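Local coordinates for phosphohistidine phosphatase sixA (Escherichia coli, PDB 1UJB), which removes the phosphoryl group from phosphohistidine, acting on the HPt domain of the ArcB sensor in the multistep His-Asp phosphorelay, at residues V3-H8 with P110-L115; D10-A15 with P22-G27; V48-F53 with S71-L76; P126-S131 with N147-P152. All blocks are in the same frame, centred on the assembly; numbering follows the deposited sequence.

Contact 1: V3-H8 with P110-L115; sequences VFIMRH and PLVGYL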
loop_
_atom_site.group_PDB
_atom_site.type_symbol
_atom_site.label_atom_id
_atom_site.label_comp_id
_atom_site.label_asym_id
_atom_site.label_seq_id
_atom_site.Cartn_x
_atom_site.Cartn_y
_atom_site.Cartn_z
ATOM N N VAL A 3 -2.157 7.266 -6.207
ATOM C CA VAL A 3 -1.874 5.903 -5.784
ATOM C C VAL A 3 -1.046 5.973 -4.514
ATOM O O VAL A 3 0.010 6.597 -4.493
ATOM C CB VAL A 3 -1.053 5.132 -6.843
ATOM C CG1 VAL A 3 -0.835 3.690 -6.397
ATOM C CG2 VAL A 3 -1.750 5.178 -8.197
ATOM N N PHE A 4 -1.554 5.379 -3.443
ATOM C CA PHE A 4 -0.824 5.359 -2.191
ATOM C C PHE A 4 -0.335 3.935 -2.027
ATOM O O PHE A 4 -1.136 3.009 -1.905
ATOM C CB PHE A 4 -1.725 5.771 -1.021
ATOM C CG PHE A 4 -2.171 7.205 -1.079
ATOM C CD1 PHE A 4 -3.378 7.550 -1.685
ATOM C CD2 PHE A 4 -1.368 8.217 -0.570
ATOM C CE1 PHE A 4 -3.769 8.893 -1.780
ATOM C CE2 PHE A 4 -1.756 9.560 -0.662
ATOM C CZ PHE A 4 -2.950 9.895 -1.266
ATOM N N ILE A 5 0.978 3.745 -2.110
ATOM C CA ILE A 5 1.556 2.418 -1.978
ATOM C C ILE A 5 2.073 2.266 -0.557
ATOM O O ILE A 5 2.973 2.993 -0.135
ATOM C CB ILE A 5 2.692 2.192 -3.002
ATOM C CG1 ILE A 5 2.191 2.507 -4.418
ATOM C CG2 ILE A 5 3.158 0.745 -2.948
ATOM C CD1 ILE A 5 3.256 2.378 -5.493
ATOM N N MET A 6 1.503 1.311 0.170
ATOM C CA MET A 6 1.856 1.059 1.562
ATOM C C MET A 6 2.371 -0.337 1.852
ATOM O O MET A 6 1.866 -1.323 1.317
ATOM C CB MET A 6 0.640 1.320 2.462
ATOM C CG MET A 6 0.889 1.107 3.953
ATOM S SD MET A 6 -0.597 1.436 4.896
ATOM C CE MET A 6 0.084 1.680 6.537
ATOM N N ARG A 7 3.391 -0.406 2.699
ATOM C CA ARG A 7 3.936 -1.679 3.124
ATOM C C ARG A 7 3.233 -2.009 4.447
ATOM O O ARG A 7 3.046 -1.127 5.290
ATOM C CB ARG A 7 5.448 -1.593 3.344
ATOM C CG ARG A 7 6.030 -2.889 3.905
ATOM C CD ARG A 7 7.512 -2.803 4.134
ATOM N NE ARG A 7 8.029 -4.068 4.642
ATOM C CZ ARG A 7 9.182 -4.207 5.291
ATOM N NH1 ARG A 7 9.965 -3.159 5.517
ATOM N NH2 ARG A 7 9.538 -5.396 5.755
ATOM N N HIS A 8 2.839 -3.270 4.616
ATOM C CA HIS A 8 2.160 -3.722 5.825
ATOM C C HIS A 8 2.969 -3.404 7.085
ATOM O O HIS A 8 4.170 -3.140 7.019
ATOM C CB HIS A 8 1.904 -5.228 5.742
ATOM C CG HIS A 8 3.152 -6.043 5.615
ATOM N ND1 HIS A 8 4.020 -6.247 6.664
ATOM C CD2 HIS A 8 3.704 -6.661 4.545
ATOM C CE1 HIS A 8 5.059 -6.949 6.246
ATOM N NE2 HIS A 8 4.892 -7.215 4.966
ATOM N N PRO A 110 9.685 -7.378 -1.830
ATOM C CA PRO A 110 10.246 -6.243 -2.567
ATOM C C PRO A 110 9.277 -5.593 -3.565
ATOM O O PRO A 110 9.550 -4.512 -4.081
ATOM C CB PRO A 110 11.439 -6.878 -3.279
ATOM C CG PRO A 110 10.917 -8.235 -3.624
ATOM C CD PRO A 110 10.196 -8.658 -2.359
ATOM N N LEU A 111 8.137 -6.238 -3.801
ATOM C CA LEU A 111 7.128 -5.759 -4.750
ATOM C C LEU A 111 6.766 -4.274 -4.624
ATOM O O LEU A 111 6.642 -3.568 -5.620
ATOM C CB LEU A 111 5.854 -6.598 -4.612
ATOM C CG LEU A 111 4.696 -6.292 -5.569
ATOM C CD1 LEU A 111 5.146 -6.543 -6.988
ATOM C CD2 LEU A 111 3.501 -7.160 -5.249
ATOM N N VAL A 112 6.628 -3.812 -3.388
ATOM C CA VAL A 112 6.257 -2.437 -3.103
ATOM C C VAL A 112 7.274 -1.464 -3.697
ATOM O O VAL A 112 6.908 -0.398 -4.202
ATOM C CB VAL A 112 6.076 -2.247 -1.575
ATOM C CG1 VAL A 112 7.390 -2.012 -0.889
ATOM C CG2 VAL A 112 5.102 -1.168 -1.286
ATOM N N GLY A 113 8.541 -1.881 -3.697
ATOM C CA GLY A 113 9.603 -1.060 -4.253
ATOM C C GLY A 113 9.607 -1.099 -5.772
ATOM O O GLY A 113 9.722 -0.058 -6.419
ATOM N N TYR A 114 9.473 -2.300 -6.332
ATOM C CA TYR A 114 9.446 -2.498 -7.782
ATOM C C TYR A 114 8.280 -1.764 -8.420
ATOM O O TYR A 114 8.394 -1.274 -9.540
ATOM C CB TYR A 114 9.318 -3.987 -8.142
ATOM C CG TYR A 114 10.503 -4.847 -7.773
ATOM C CD1 TYR A 114 11.787 -4.312 -7.697
ATOM C CD2 TYR A 114 10.331 -6.200 -7.475
ATOM C CE1 TYR A 114 12.870 -5.100 -7.327
ATOM C CE2 TYR A 114 11.409 -6.996 -7.108
ATOM C CZ TYR A 114 12.674 -6.441 -7.035
ATOM O OH TYR A 114 13.741 -7.232 -6.672
ATOM N N LEU A 115 7.159 -1.704 -7.707
ATOM C CA LEU A 115 5.956 -1.050 -8.208
ATOM C C LEU A 115 6.180 0.438 -8.466
ATOM O O LEU A 115 5.659 0.979 -9.437
ATOM C CB LEU A 115 4.786 -1.258 -7.242
ATOM C CG LEU A 115 3.407 -0.800 -7.729
ATOM C CD1 LEU A 115 3.071 -1.471 -9.054
ATOM C CD2 LEU A 115 2.343 -1.107 -6.674
#

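Contact 2: D10-A15 with P22-G27; sequences DAALDA and PLTTNG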
loop_
_atom_site.group_PDB
_atom_site.type_symbol
_atom_site.label_atom_id
_atom_site.label_comp_id
_atom_site.label_asym_id
_atom_site.label_seq_id
_atom_site.Cartn_x
_atom_site.Cartn_y
_atom_site.Cartn_z
ATOM N N ASP A 10 4.572 -3.968 11.075
ATOM C CA ASP A 10 5.511 -4.915 11.671
ATOM C C ASP A 10 4.808 -6.233 11.996
ATOM O O ASP A 10 3.772 -6.240 12.655
ATOM C CB ASP A 10 6.138 -4.306 12.933
ATOM C CG ASP A 10 7.241 -5.168 13.515
ATOM O OD1 ASP A 10 7.017 -5.775 14.584
ATOM O OD2 ASP A 10 8.330 -5.242 12.902
ATOM N N ALA A 11 5.375 -7.340 11.520
ATOM C CA ALA A 11 4.786 -8.661 11.726
ATOM C C ALA A 11 5.567 -9.556 12.676
ATOM O O ALA A 11 6.786 -9.441 12.789
ATOM C CB ALA A 11 4.591 -9.356 10.388
ATOM N N ALA A 12 4.844 -10.448 13.352
ATOM C CA ALA A 12 5.421 -11.391 14.305
ATOM C C ALA A 12 6.516 -12.228 13.654
ATOM O O ALA A 12 6.391 -12.649 12.505
ATOM C CB ALA A 12 4.334 -12.291 14.876
ATOM N N LEU A 13 7.591 -12.453 14.396
ATOM C CA LEU A 13 8.722 -13.222 13.895
ATOM C C LEU A 13 8.421 -14.710 13.715
ATOM O O LEU A 13 9.061 -15.372 12.894
ATOM C CB LEU A 13 9.938 -13.040 14.821
ATOM C CG LEU A 13 10.503 -11.623 15.003
ATOM C CD1 LEU A 13 11.510 -11.603 16.147
ATOM C CD2 LEU A 13 11.135 -11.122 13.704
ATOM N N ASP A 14 7.409 -15.220 14.424
ATOM C CA ASP A 14 7.067 -16.644 14.354
ATOM C C ASP A 14 5.567 -16.947 14.239
ATOM O O ASP A 14 4.736 -16.312 14.887
ATOM C CB ASP A 14 7.653 -17.359 15.586
ATOM C CG ASP A 14 7.808 -18.869 15.392
ATOM O OD1 ASP A 14 7.440 -19.624 16.323
ATOM O OD2 ASP A 14 8.323 -19.300 14.333
ATOM N N ALA A 15 5.250 -17.941 13.411
ATOM C CA ALA A 15 3.881 -18.412 13.167
ATOM C C ALA A 15 3.986 -19.787 12.506
ATOM O O ALA A 15 5.087 -20.265 12.240
ATOM C CB ALA A 15 3.127 -17.441 12.258
ATOM N N PRO A 22 0.835 -12.941 12.090
ATOM C CA PRO A 22 0.025 -11.769 12.436
ATOM C C PRO A 22 0.880 -10.518 12.642
ATOM O O PRO A 22 2.111 -10.571 12.644
ATOM C CB PRO A 22 -0.648 -12.201 13.740
ATOM C CG PRO A 22 0.411 -13.010 14.392
ATOM C CD PRO A 22 0.963 -13.849 13.246
ATOM N N LEU A 23 0.210 -9.386 12.785
ATOM C CA LEU A 23 0.894 -8.131 13.016
ATOM C C LEU A 23 1.214 -8.077 14.506
ATOM O O LEU A 23 0.529 -8.691 15.315
ATOM C CB LEU A 23 -0.046 -6.986 12.665
ATOM C CG LEU A 23 0.317 -5.916 11.642
ATOM C CD1 LEU A 23 0.827 -6.519 10.347
ATOM C CD2 LEU A 23 -0.935 -5.099 11.404
ATOM N N THR A 24 2.289 -7.394 14.865
ATOM C CA THR A 24 2.635 -7.255 16.270
ATOM C C THR A 24 1.871 -6.032 16.801
ATOM O O THR A 24 1.237 -5.310 16.029
ATOM C CB THR A 24 4.154 -7.051 16.458
ATOM O OG1 THR A 24 4.558 -5.810 15.866
ATOM C CG2 THR A 24 4.921 -8.176 15.810
ATOM N N THR A 25 1.896 -5.821 18.114
ATOM C CA THR A 25 1.217 -4.663 18.692
ATOM C C THR A 25 1.843 -3.396 18.097
ATOM O O THR A 25 1.136 -2.462 17.732
ATOM C CB THR A 25 1.342 -4.637 20.231
ATOM O OG1 THR A 25 0.639 -5.756 20.789
ATOM C CG2 THR A 25 0.750 -3.354 20.791
ATOM N N ASN A 26 3.169 -3.408 17.953
ATOM C CA ASN A 26 3.908 -2.284 17.382
ATOM C C ASN A 26 3.457 -2.085 15.933
ATOM O O ASN A 26 3.275 -0.954 15.482
ATOM C CB ASN A 26 5.419 -2.552 17.444
ATOM C CG ASN A 26 6.243 -1.400 16.891
ATOM O OD1 ASN A 26 6.230 -0.295 17.434
ATOM N ND2 ASN A 26 6.966 -1.657 15.805
ATOM N N GLY A 27 3.253 -3.192 15.221
ATOM C CA GLY A 27 2.795 -3.119 13.843
ATOM C C GLY A 27 1.423 -2.473 13.751
ATOM O O GLY A 27 1.122 -1.773 12.782
#

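Contact 3: V48-F53 with S71-L76; sequences VLVSPF and SSAEVL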
loop_
_atom_site.group_PDB
_atom_site.type_symbol
_atom_site.label_atom_id
_atom_site.label_comp_id
_atom_site.label_asym_id
_atom_site.label_seq_id
_atom_site.Cartn_x
_atom_site.Cartn_y
_atom_site.Cartn_z
ATOM N N VAL A 48 -9.408 0.111 -2.567
ATOM C CA VAL A 48 -8.343 -0.497 -1.776
ATOM C C VAL A 48 -7.963 -1.861 -2.342
ATOM O O VAL A 48 -8.828 -2.718 -2.528
ATOM C CB VAL A 48 -8.771 -0.719 -0.309
ATOM C CG1 VAL A 48 -7.586 -1.200 0.514
ATOM C CG2 VAL A 48 -9.348 0.552 0.278
ATOM N N LEU A 49 -6.676 -2.036 -2.641
ATOM C CA LEU A 49 -6.148 -3.295 -3.153
ATOM C C LEU A 49 -5.240 -3.827 -2.045
ATOM O O LEU A 49 -4.395 -3.097 -1.524
ATOM C CB LEU A 49 -5.331 -3.063 -4.422
ATOM C CG LEU A 49 -5.948 -2.218 -5.534
ATOM C CD1 LEU A 49 -5.040 -2.279 -6.745
ATOM C CD2 LEU A 49 -7.337 -2.709 -5.883
ATOM N N VAL A 50 -5.389 -5.100 -1.701
ATOM C CA VAL A 50 -4.602 -5.674 -0.626
ATOM C C VAL A 50 -4.138 -7.111 -0.889
ATOM O O VAL A 50 -4.795 -7.887 -1.587
ATOM C CB VAL A 50 -5.401 -5.612 0.712
ATOM C CG1 VAL A 50 -6.645 -6.503 0.634
ATOM C CG2 VAL A 50 -4.525 -5.994 1.897
ATOM N N SER A 51 -2.972 -7.438 -0.339
ATOM C CA SER A 51 -2.395 -8.769 -0.455
ATOM C C SER A 51 -3.237 -9.753 0.364
ATOM O O SER A 51 -3.904 -9.357 1.318
ATOM C CB SER A 51 -0.975 -8.739 0.100
ATOM O OG SER A 51 -0.500 -10.040 0.371
ATOM N N PRO A 52 -3.256 -11.039 -0.028
ATOM C CA PRO A 52 -4.031 -12.044 0.708
ATOM C C PRO A 52 -3.369 -12.510 2.014
ATOM O O PRO A 52 -3.992 -13.215 2.805
ATOM C CB PRO A 52 -4.150 -13.184 -0.301
ATOM C CG PRO A 52 -2.883 -13.081 -1.080
ATOM C CD PRO A 52 -2.760 -11.594 -1.304
ATOM N N PHE A 53 -2.104 -12.145 2.223
ATOM C CA PHE A 53 -1.402 -12.538 3.446
ATOM C C PHE A 53 -2.015 -11.791 4.619
ATOM O O PHE A 53 -2.303 -10.600 4.520
ATOM C CB PHE A 53 0.106 -12.266 3.342
ATOM C CG PHE A 53 0.847 -13.250 2.485
ATOM C CD1 PHE A 53 0.162 -14.082 1.595
ATOM C CD2 PHE A 53 2.231 -13.344 2.552
ATOM C CE1 PHE A 53 0.849 -14.985 0.791
ATOM C CE2 PHE A 53 2.927 -14.249 1.748
ATOM C CZ PHE A 53 2.235 -15.067 0.868
ATOM N N SER A 71 -16.530 0.009 1.645
ATOM C CA SER A 71 -17.064 -1.214 2.240
ATOM C C SER A 71 -16.201 -2.448 2.014
ATOM O O SER A 71 -15.858 -3.147 2.966
ATOM C CB SER A 71 -18.475 -1.483 1.711
ATOM O OG SER A 71 -19.358 -0.429 2.053
ATOM N N SER A 72 -15.839 -2.706 0.759
ATOM C CA SER A 72 -15.033 -3.876 0.435
ATOM C C SER A 72 -13.684 -3.583 -0.215
ATOM O O SER A 72 -13.514 -2.588 -0.927
ATOM C CB SER A 72 -15.825 -4.818 -0.469
ATOM O OG SER A 72 -16.182 -4.165 -1.675
ATOM N N ALA A 73 -12.735 -4.484 0.024
ATOM C CA ALA A 73 -11.393 -4.375 -0.536
ATOM C C ALA A 73 -11.191 -5.462 -1.583
ATOM O O ALA A 73 -11.874 -6.483 -1.575
ATOM C CB ALA A 73 -10.344 -4.510 0.562
ATOM N N GLU A 74 -10.262 -5.222 -2.495
ATOM C CA GLU A 74 -9.959 -6.183 -3.543
ATOM C C GLU A 74 -8.710 -6.947 -3.136
ATOM O O GLU A 74 -7.646 -6.356 -2.940
ATOM C CB GLU A 74 -9.751 -5.460 -4.886
ATOM C CG GLU A 74 -11.061 -5.023 -5.565
ATOM C CD GLU A 74 -11.014 -3.618 -6.157
ATOM O OE1 GLU A 74 -10.522 -3.444 -7.294
ATOM O OE2 GLU A 74 -11.501 -2.679 -5.495
ATOM N N VAL A 75 -8.862 -8.252 -2.921
ATOM C CA VAL A 75 -7.733 -9.096 -2.543
ATOM C C VAL A 75 -7.092 -9.636 -3.820
ATOM O O VAL A 75 -7.678 -10.462 -4.529
ATOM C CB VAL A 75 -8.162 -10.246 -1.613
ATOM C CG1 VAL A 75 -6.958 -11.063 -1.202
ATOM C CG2 VAL A 75 -8.855 -9.688 -0.378
ATOM N N LEU A 76 -5.896 -9.135 -4.114
ATOM C CA LEU A 76 -5.161 -9.509 -5.309
ATOM C C LEU A 76 -4.031 -10.491 -5.053
ATOM O O LEU A 76 -3.120 -10.211 -4.275
ATOM C CB LEU A 76 -4.571 -8.254 -5.974
ATOM C CG LEU A 76 -5.367 -7.460 -7.018
ATOM C CD1 LEU A 76 -6.760 -7.166 -6.532
ATOM C CD2 LEU A 76 -4.633 -6.172 -7.343
HETATM O O HOH W 1 -12.009 -1.027 -2.908
#

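Contact 4: P126-S131 with N147-P152; sequences PMFTTS and NWQMSP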
loop_
_atom_site.group_PDB
_atom_site.type_symbol
_atom_site.label_atom_id
_atom_site.label_comp_id
_atom_site.label_asym_id
_atom_site.label_seq_id
_atom_site.Cartn_x
_atom_site.Cartn_y
_atom_site.Cartn_z
ATOM N N PRO A 126 12.575 2.364 -4.246
ATOM C CA PRO A 126 12.880 2.921 -2.930
ATOM C C PRO A 126 12.692 1.879 -1.833
ATOM O O PRO A 126 12.012 0.870 -2.025
ATOM C CB PRO A 126 11.869 4.056 -2.805
ATOM C CG PRO A 126 10.687 3.516 -3.514
ATOM C CD PRO A 126 11.293 2.892 -4.748
ATOM N N MET A 127 13.352 2.103 -0.707
ATOM C CA MET A 127 13.248 1.209 0.437
ATOM C C MET A 127 11.982 1.588 1.207
ATOM O O MET A 127 11.594 2.758 1.242
ATOM C CB MET A 127 14.496 1.338 1.323
ATOM C CG MET A 127 14.443 0.568 2.638
ATOM S SD MET A 127 14.022 -1.178 2.443
ATOM C CE MET A 127 15.662 -1.912 2.331
ATOM N N PHE A 128 11.316 0.588 1.774
ATOM C CA PHE A 128 10.094 0.809 2.539
ATOM C C PHE A 128 10.203 0.232 3.947
ATOM O O PHE A 128 10.456 -0.959 4.098
ATOM C CB PHE A 128 8.900 0.103 1.875
ATOM C CG PHE A 128 8.217 0.893 0.788
ATOM C CD1 PHE A 128 6.937 1.400 0.987
ATOM C CD2 PHE A 128 8.802 1.043 -0.465
ATOM C CE1 PHE A 128 6.248 2.031 -0.050
ATOM C CE2 PHE A 128 8.114 1.676 -1.509
ATOM C CZ PHE A 128 6.839 2.169 -1.300
ATOM N N THR A 129 10.050 1.065 4.973
ATOM C CA THR A 129 10.037 0.539 6.341
ATOM C C THR A 129 8.582 0.055 6.506
ATOM O O THR A 129 7.715 0.418 5.701
ATOM C CB THR A 129 10.356 1.621 7.414
ATOM O OG1 THR A 129 9.468 2.737 7.269
ATOM C CG2 THR A 129 11.798 2.104 7.286
ATOM N N THR A 130 8.301 -0.776 7.505
ATOM C CA THR A 130 6.936 -1.245 7.684
ATOM C C THR A 130 5.990 -0.070 7.926
ATOM O O THR A 130 6.340 0.888 8.614
ATOM C CB THR A 130 6.824 -2.281 8.822
ATOM O OG1 THR A 130 7.405 -1.753 10.017
ATOM C CG2 THR A 130 7.531 -3.573 8.442
ATOM N N SER A 131 4.815 -0.136 7.303
ATOM C CA SER A 131 3.786 0.898 7.402
ATOM C C SER A 131 4.107 2.190 6.652
ATOM O O SER A 131 3.331 3.141 6.713
ATOM C CB SER A 131 3.441 1.212 8.860
ATOM O OG SER A 131 2.920 0.078 9.517
ATOM N N ASN A 147 5.733 11.313 -5.923
ATOM C CA ASN A 147 5.563 12.536 -5.142
ATOM C C ASN A 147 6.381 12.613 -3.866
ATOM O O ASN A 147 7.148 13.560 -3.675
ATOM C CB ASN A 147 4.081 12.756 -4.824
ATOM C CG ASN A 147 3.224 12.851 -6.075
ATOM O OD1 ASN A 147 2.128 12.294 -6.132
ATOM N ND2 ASN A 147 3.724 13.553 -7.092
ATOM N N TRP A 148 6.210 11.628 -2.993
ATOM C CA TRP A 148 6.926 11.589 -1.722
ATOM C C TRP A 148 6.721 10.258 -1.014
ATOM O O TRP A 148 5.964 9.409 -1.482
ATOM C CB TRP A 148 6.450 12.722 -0.800
ATOM C CG TRP A 148 4.947 12.898 -0.749
ATOM C CD1 TRP A 148 4.217 13.881 -1.362
ATOM C CD2 TRP A 148 3.993 12.070 -0.050
ATOM N NE1 TRP A 148 2.874 13.714 -1.092
ATOM C CE2 TRP A 148 2.710 12.616 -0.289
ATOM C CE3 TRP A 148 4.099 10.926 0.755
ATOM C CZ2 TRP A 148 1.544 12.053 0.246
ATOM C CZ3 TRP A 148 2.937 10.370 1.286
ATOM C CH2 TRP A 148 1.681 10.935 1.031
ATOM N N GLN A 149 7.383 10.102 0.127
ATOM C CA GLN A 149 7.278 8.898 0.941
ATOM C C GLN A 149 7.341 9.320 2.407
ATOM O O GLN A 149 8.157 10.158 2.791
ATOM C CB GLN A 149 8.402 7.901 0.616
ATOM C CG GLN A 149 8.269 6.575 1.369
ATOM C CD GLN A 149 9.349 5.561 1.031
ATOM O OE1 GLN A 149 9.095 4.357 1.028
ATOM N NE2 GLN A 149 10.562 6.037 0.760
ATOM N N MET A 150 6.441 8.770 3.213
ATOM C CA MET A 150 6.382 9.078 4.634
ATOM C C MET A 150 6.479 7.770 5.406
ATOM O O MET A 150 5.955 6.749 4.972
ATOM C CB MET A 150 5.061 9.781 4.946
ATOM C CG MET A 150 4.947 10.356 6.346
ATOM S SD MET A 150 6.241 11.537 6.730
ATOM C CE MET A 150 5.876 12.831 5.521
ATOM N N SER A 151 7.153 7.799 6.550
ATOM C CA SER A 151 7.312 6.601 7.373
ATOM C C SER A 151 7.052 6.879 8.855
ATOM O O SER A 151 7.069 8.030 9.293
ATOM C CB SER A 151 8.715 6.015 7.189
ATOM O OG SER A 151 9.702 6.937 7.601
ATOM N N PRO A 152 6.782 5.821 9.638
ATOM C CA PRO A 152 6.517 5.946 11.070
ATOM C C PRO A 152 7.632 6.665 11.830
ATOM O O PRO A 152 7.354 7.524 12.668
ATOM C CB PRO A 152 6.382 4.490 11.512
ATOM C CG PRO A 152 5.744 3.862 10.334
ATOM C CD PRO A 152 6.554 4.435 9.194
#

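Contact 1: V3-H8 with P110-L115
Val-112 of helix 111-119 meets Ile-5 of strand 3-7 through one methyl from each side chain. The rotation of Val-112 (chi1 83°) puts CG1 between the backbone N and the carbonyl carbon and leaves CG2 to face the strand. There CG2 meets CG2 of Ile-5, though the modelled separation is too short to be trusted. The two branches pass alongside one another, pointing opposite ways, and Val-112 CG2 also reaches the backbone at Met-6 O, 4.2 Å away. The next touch comes three residues on, at Leu-115, where CD2 lies 3.8 Å from Ile-5 CD1, and CG is at 3.9 Å from the same methyl. Ile-5 spans both helical positions because its chain runs straight out to CD1 (chi2 177°) while CG2 stays back beside Val-112. Strand and helix run nearly antiparallel at 156°, their axes approaching to 8.9 Å. Replacing Ile-5 by an alanine here would probably open a gap between strand and helix, leaving Val-112 CG2 and Leu-115 CD2 without the partner they have on this strand. Leu-115 continues onto Val-85 and Val-88 of helix 85-98. Arg-7 and His-8 begin the Arg-His-Gly signature of the histidine phosphatase superfamily; NH1 of Arg-7 is hydrogen-bonded to Phe-128 O. The side-chain contacts between the segments are apolar and none of them is a hydrogen bond, which implies that burial and fit, rather than directed bonds, hold this helix against the strand leading into the signature.

Contact 2: D10-A15 with P22-G27
A single beta bridge, Ala-11 with Leu-23, followed directly by a helix N-cap, ties the loop after strand 2-7 to the start of helix 25-40. Asp-10 and Thr-24 carry the polar part. The backbone N of Thr-24 gives Asp-10 O an almost straight bond of 2.9 Å (172° at the hydrogen), arriving tilted from the carbonyl plane. The same oxygen takes a weaker CA-H contact from Gly-27, 3.5 Å from its CA. This close approach is possible because Gly-27 carries no side chain, and a CB there would run into Asp-10 O. On the other arm of the bridge, Ala-12 N bonds to Pro-22 O at 2.8 Å, running nearly in line with the carbonyl, and Ala-12 CB rests 4.0 Å from CG of the proline ring. Ala-15 CB adds a looser touch on the same ring. Leu-23 packs outward onto Arg-55 and Thr-59 of helix 54-64, and its N is hydrogen-bonded to Gln-58, which places the bridge against that helix. Of the side chains, the hydroxyl of Thr-24 is used twice, as donor and as acceptor: with OG1 placed between the backbone N and the carbonyl carbon (chi1 65°), it can turn back over the helix start while CG2 lies against the Ala-12 backbone, 3.3 Å from Ala-12 N. The capping oxygen is probably oriented by the carboxylate, since Thr-24 OG1 donates to the anti lone pair of Asp-10 OD1 at 2.8 Å. It accepts in turn from Gly-27 N, with Gly-27 N to Thr-24 OG1 at 3.0 Å and 151° at the hydrogen.

Contact 3: V48-F53 with S71-L76
The carboxylate of Glu-74 has the CD2 methyl of Leu-49 over one of its faces, 3.8 Å from Glu-74 CD. This meeting belongs to a parallel beta-alpha-beta unit, in which strand 47-50 passes through helix 54-64 to strand 74-75, the outermost strand at this side of the sheet. Three backbone bonds give the parallel register: Glu-74 N to Val-48 O (176° at the hydrogen), Val-50 N to Glu-74 O, and Leu-76 N to Val-50 O, the last the most bent at 152°. Leu-49 and Glu-74 point to the face covered by helix 85-98; there Leu-49 CD1 also meets Leu-76 CD2 at 4.0 Å. Val-50 and Val-75 run next to each other in the same direction on the opposite face, which helix 54-64 covers, with Val-50 CG1 at 4.0 Å from Val-75 CG2. Val-75 CG1 is met by Pro-52 CB at 3.6 Å. The bend of the Glu-74 chain at chi2 (137°) brings the carboxylate alongside Leu-49 CD2: OE1 is hydrogen-bonded to Tyr-91 and OE2 forms a salt bridge with Arg-47. Cutting Glu-74 back to an alanine here removes both oxygens and would probably leave Arg-47 without its charged mate and Leu-49 CD2 less well covered. Beyond the strand, Ser-51 OG accepts from Phe-53 N in an ST turn and is also bonded to His-108. A single water knits the start of the pair together, accepting from Val-48 N at 2.9 Å and donating to Ser-72 O at 2.9 Å and Glu-74 OE2 at 3.1 Å.

Contact 4: P126-S131 with N147-P152
Gln-149 reaches across to Phe-128 and lays its amide end over one face of the ring, near the centre, with ring and amide planes 72° apart. Its CG stands anti to the backbone N (chi1 -176°) and the chain stays extended beyond, which carries the amide that far; CD ends 3.6 Å from Met-127 O. The amide is probably turned over in the model, so which of its ends faces the ring stays uncertain. Pro-126 O lies in the ring plane at the edge of Phe-128, and the same ring packs on Val-112 and Val-116 of helix 111-119. This joins the loop between that helix and strand 133-138 to edge strand 144-150, where the strand gives way to the short helix 152-155. At that end Thr-129 runs alongside Pro-152 with the reverse heading, its OG1 3.9 Å from Pro-152 CD. The same OG1 of Thr-129 comes to 3.4 Å from Ser-151 CB. The ring of Pro-152 then packs over the loop backbone: its CG is 3.5 Å from Thr-130 O and 3.8 Å from Ser-131 CB. The OG of Ser-131 turns to a hydrogen bond with Ser-31 of helix 25-40.

Contacts 1, 3 and 4 reach the same mixed sheet: contact 1 through inner strand 2-7, contact 3 at edge strand 74-75, contact 4 at the other edge strand, 144-150. Contacts 3 and 4 lie on opposite sides of the chain's centre, 20 Å apart between centres. Along the chain, contacts 2 and 3 are nested inside the loop closed by contact 1, and contact 4 follows. Contacts 1 and 4 are the nearest pair, with centres 9 Å apart, and touch through His-8 O and Ser-131 N at 3.1 Å. Contact 2 lies about 17 Å from the chain centre, its loop continuing the signature segment and brushing contact 4 at Thr-130, so contacts 1, 2 and 4 lie around that segment.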